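Local coordinates for rRNA adenine N-6-methyltransferase (Saccharopolyspora erythraea, PDB 6NVM), which dimethylates a single adenine of 23S rRNA with S-adenosyl-L-methionine as methyl donor, lowering the affinity of ribosomes for macrolide, lincosamide and streptogramin B antibiotics, at residues S236-E239 with L240-G244; N248-A251 with S252-K256. All coordinates share one frame; numbering follows the deposited sequence.

In the fold
Contacts 1 and 2 illustrate how two successive helices can be organised by i to i+4 pairing within each and by packing between them. Contact 1 forms the C-terminal part of helix 228-243; contact 2 follows it along the chain and contains all of the short helix 249-254, with its N-cap residue. Their centres lie about 9 Å apart, and they touch directly, Cys241 against Leu253 and the Leu240 side chain against the backbone O of Ser252. Both belong to the helical region that follows the last strand, 213-220, of the seven-stranded methyltransferase sheet, away from the predicted S-adenosyl-L-methionine site. Buried side chains of both contacts pack against helix 282-292, Met237 and Cys241 on Trp285 and Leu253 on Leu288.

Contact 1: residues S236-E239 with L240-G244; sequences SMVE and LCFTG
Val238 and Phe242, one helical turn apart, lie side by side and point the same way, the usual relation of residues i and i+4 on one helix face. The touching branch of Val238 is CG1, which reaches the CD1-CE1 bond of the ring, 3.6 Å from Phe242 CD1 and almost as close to CE1. CG1 stands anti to the backbone N (chi1 174°), beside the carbonyl carbon, and is thereby carried along the helix toward the ring. The same ring turns an edge to the backbone: Val238 O lies in its plane, 3.3 Å from Phe242 CD1. That oxygen also accepts the Phe242 N-H at 3.0 Å, so one carbonyl meets both the amide and the ring edge of the same residue.

Regular helical bonds precede this pair, Leu240 N to Ser236 O at 2.9 Å and Cys241 N to Met237 O at 3.1 Å. Toward the end the pattern weakens: the bonds to Glu239 O from Phe242 N and Thr243 N are weak, while Thr243 CG2 rests 3.3 Å from Glu239 O. The other branch of this threonine turns back, OG1 donating to Leu240 O at 2.8 Å, a side chain to backbone bond within the last turn. Gly244 then leaves the helix with positive phi.

The helix is covered differently on its several faces. Val238 packs on Val186 and Met187 of helix 183-188, where Arg183 forms a salt bridge with Glu239 and also touches Phe242. Met237 and Cys241 face Trp285 of helix 282-292 and Leu253 of helix 249-254, placing this turn among three neighbouring helices.

Contact 2: residues N248-A251 with S252-K256; sequences NIQA and SLLRK
With CG1 anti to the backbone N (chi1 -176°), Ile249 extends alongside Leu253, whose CG is instead anti to its carbonyl carbon (chi1 -67°). The two side chains run side by side in the same direction and meet through Ile249 CG1 and Leu253 CD1 at 4.1 Å, a loose van der Waals approach. Leu253 also lies over the backbone of the preceding turn, its CG 3.3 Å from Ile249 O, the carbonyl that accepts the Leu253 amide. Gln250 and Leu254 are set differently: their side chains cross at a slant, Gln250 CG approaching Leu254 CD1, and Leu254 CG closes to 3.2 Å from Gln250 O.

Asn248 opens the helix as its N-cap. Its OD1 accepts the Ala251 N-H at 2.7 Å, with the donor well above the plane of the side-chain amide, while its backbone O takes the amide of Ser252 at 3.0 Å. One residue thus engages two amides of the first turn, by side chain and by main chain. The Ser252 hydroxyl also lies 3.1 Å from Asn248 O, although the hydrogen bond established for OG is with Val245 O, in the segment leading into the helix. Further along the chain, Arg255 CG lies 3.4 Å from Ala251 O.

Ile249 and Leu253 offer hydrocarbon to Cys241 and helix 282-292, and Leu253 continues onto Val262 of helix 259-269. Asn248 OD1 and Ser252 OG bond to backbone groups, while Lys256 NZ makes a weak bond to the Ser236 hydroxyl. Asn248 caps an amide that has no earlier helical carbonyl to reach, and Ser252 ties the start of this short helix to the incoming chain, which implies that local bonds and packing on neighbouring helices together probably hold the first turn.

Contact 1: residues S236-E239 with L240-G244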
# COMPACT_ATOMS: atom_id res chain seq x y z
N SER A 236 -18.36 0.46 8.42
CA SER A 236 -19.31 1.50 8.81
C SER A 236 -18.88 2.19 10.10
O SER A 236 -19.05 3.41 10.24
CB SER A 236 -20.71 0.89 8.96
OG SER A 236 -21.64 1.86 9.37
N MET A 237 -18.34 1.43 11.05
CA MET A 237 -17.87 2.03 12.30
C MET A 237 -16.70 2.98 12.05
O MET A 237 -16.65 4.07 12.62
CB MET A 237 -17.46 0.93 13.28
CG MET A 237 -16.83 1.44 14.59
SD MET A 237 -15.79 0.21 15.41
CE MET A 237 -14.41 0.11 14.27
N VAL A 238 -15.74 2.56 11.22
CA VAL A 238 -14.58 3.41 10.94
C VAL A 238 -15.02 4.68 10.23
O VAL A 238 -14.61 5.79 10.60
CB VAL A 238 -13.54 2.63 10.12
CG1 VAL A 238 -12.40 3.53 9.70
CG2 VAL A 238 -13.01 1.45 10.93
N GLU A 239 -15.87 4.54 9.21
CA GLU A 239 -16.42 5.71 8.53
C GLU A 239 -17.07 6.66 9.53
O GLU A 239 -16.79 7.87 9.52
CB GLU A 239 -17.45 5.27 7.48
CG GLU A 239 -16.86 4.56 6.28
CD GLU A 239 -16.20 5.51 5.29
OE1 GLU A 239 -15.98 6.69 5.65
OE2 GLU A 239 -15.90 5.08 4.16
N LEU A 240 -17.93 6.13 10.39
CA LEU A 240 -18.65 6.96 11.35
C LEU A 240 -17.70 7.78 12.21
O LEU A 240 -17.94 8.97 12.45
CB LEU A 240 -19.54 6.08 12.22
CG LEU A 240 -20.21 6.74 13.42
CD1 LEU A 240 -21.11 7.88 12.98
CD2 LEU A 240 -20.99 5.70 14.21
N CYS A 241 -16.62 7.17 12.68
CA CYS A 241 -15.73 7.85 13.61
C CYS A 241 -14.83 8.87 12.92
O CYS A 241 -14.47 9.88 13.54
CB CYS A 241 -14.87 6.83 14.36
SG CYS A 241 -15.80 5.78 15.49
N PHE A 242 -14.46 8.63 11.66
CA PHE A 242 -13.59 9.56 10.96
C PHE A 242 -14.30 10.83 10.50
O PHE A 242 -13.62 11.79 10.12
CB PHE A 242 -12.93 8.86 9.77
CG PHE A 242 -11.59 8.24 10.10
CD1 PHE A 242 -11.52 6.94 10.60
CD2 PHE A 242 -10.42 8.96 9.93
CE1 PHE A 242 -10.30 6.37 10.91
CE2 PHE A 242 -9.19 8.39 10.23
CZ PHE A 242 -9.12 7.10 10.73
N THR A 243 -15.64 10.87 10.54
CA THR A 243 -16.34 12.11 10.25
C THR A 243 -16.23 13.10 11.41
O THR A 243 -16.24 14.31 11.18
CB THR A 243 -17.82 11.85 9.95
OG1 THR A 243 -18.48 11.39 11.14
CG2 THR A 243 -17.99 10.83 8.84
N GLY A 244 -16.12 12.60 12.63
CA GLY A 244 -15.98 13.45 13.80
C GLY A 244 -17.27 13.95 14.39
O GLY A 244 -17.23 14.82 15.26

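Contact 2: residues N248-A251 with S252-K256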
# COMPACT_ATOMS: atom_id res chain seq x y z
N ASN A 248 -16.06 14.14 19.56
CA ASN A 248 -15.09 13.14 19.98
C ASN A 248 -15.52 11.76 19.49
O ASN A 248 -16.66 11.55 19.06
CB ASN A 248 -14.91 13.14 21.50
CG ASN A 248 -16.24 13.17 22.23
OD1 ASN A 248 -16.86 12.13 22.45
ND2 ASN A 248 -16.68 14.36 22.62
N ILE A 249 -14.58 10.81 19.55
CA ILE A 249 -14.88 9.46 19.09
C ILE A 249 -16.04 8.87 19.88
O ILE A 249 -16.90 8.19 19.32
CB ILE A 249 -13.62 8.57 19.18
CG1 ILE A 249 -13.93 7.19 18.58
CG2 ILE A 249 -13.14 8.43 20.62
CD1 ILE A 249 -12.72 6.32 18.41
N GLN A 250 -16.10 9.14 21.18
CA GLN A 250 -17.22 8.63 21.97
C GLN A 250 -18.54 9.18 21.47
O GLN A 250 -19.52 8.44 21.33
CB GLN A 250 -17.02 8.97 23.45
CG GLN A 250 -18.13 8.44 24.35
CD GLN A 250 -17.70 8.32 25.80
OE1 GLN A 250 -16.93 9.14 26.30
NE2 GLN A 250 -18.18 7.28 26.48
N ALA A 251 -18.59 10.49 21.18
CA ALA A 251 -19.83 11.10 20.71
C ALA A 251 -20.25 10.52 19.36
O ALA A 251 -21.44 10.27 19.13
CB ALA A 251 -19.66 12.61 20.61
N SER A 252 -19.28 10.28 18.47
CA SER A 252 -19.60 9.67 17.18
C SER A 252 -20.20 8.29 17.37
O SER A 252 -21.23 7.96 16.78
CB SER A 252 -18.33 9.60 16.33
OG SER A 252 -17.71 10.87 16.25
N LEU A 253 -19.56 7.46 18.20
CA LEU A 253 -20.07 6.10 18.42
C LEU A 253 -21.46 6.11 19.03
O LEU A 253 -22.26 5.21 18.75
CB LEU A 253 -19.11 5.32 19.32
CG LEU A 253 -17.76 5.02 18.68
CD1 LEU A 253 -16.79 4.48 19.73
CD2 LEU A 253 -17.92 4.04 17.53
N LEU A 254 -21.77 7.10 19.86
CA LEU A 254 -23.09 7.16 20.49
C LEU A 254 -24.20 7.39 19.48
O LEU A 254 -25.36 7.09 19.79
CB LEU A 254 -23.11 8.26 21.55
CG LEU A 254 -22.27 7.98 22.80
CD1 LEU A 254 -22.06 9.25 23.61
CD2 LEU A 254 -22.91 6.90 23.66
N ARG A 255 -23.88 7.90 18.29
CA ARG A 255 -24.89 8.06 17.25
C ARG A 255 -25.41 6.72 16.74
O ARG A 255 -26.48 6.67 16.13
CB ARG A 255 -24.33 8.86 16.07
CG ARG A 255 -23.53 10.10 16.43
CD ARG A 255 -24.34 11.09 17.25
NE ARG A 255 -23.95 12.47 16.95
CZ ARG A 255 -24.20 13.51 17.73
NH1 ARG A 255 -24.83 13.35 18.89
NH2 ARG A 255 -23.81 14.72 17.36
N LYS A 256 -24.66 5.63 16.97
CA LYS A 256 -25.03 4.32 16.46
C LYS A 256 -25.10 3.24 17.53
O LYS A 256 -25.81 2.25 17.32
CB LYS A 256 -24.02 3.87 15.39
CG LYS A 256 -24.32 2.51 14.76
CD LYS A 256 -23.17 2.02 13.89
CE LYS A 256 -23.14 2.69 12.53
NZ LYS A 256 -24.06 2.04 11.56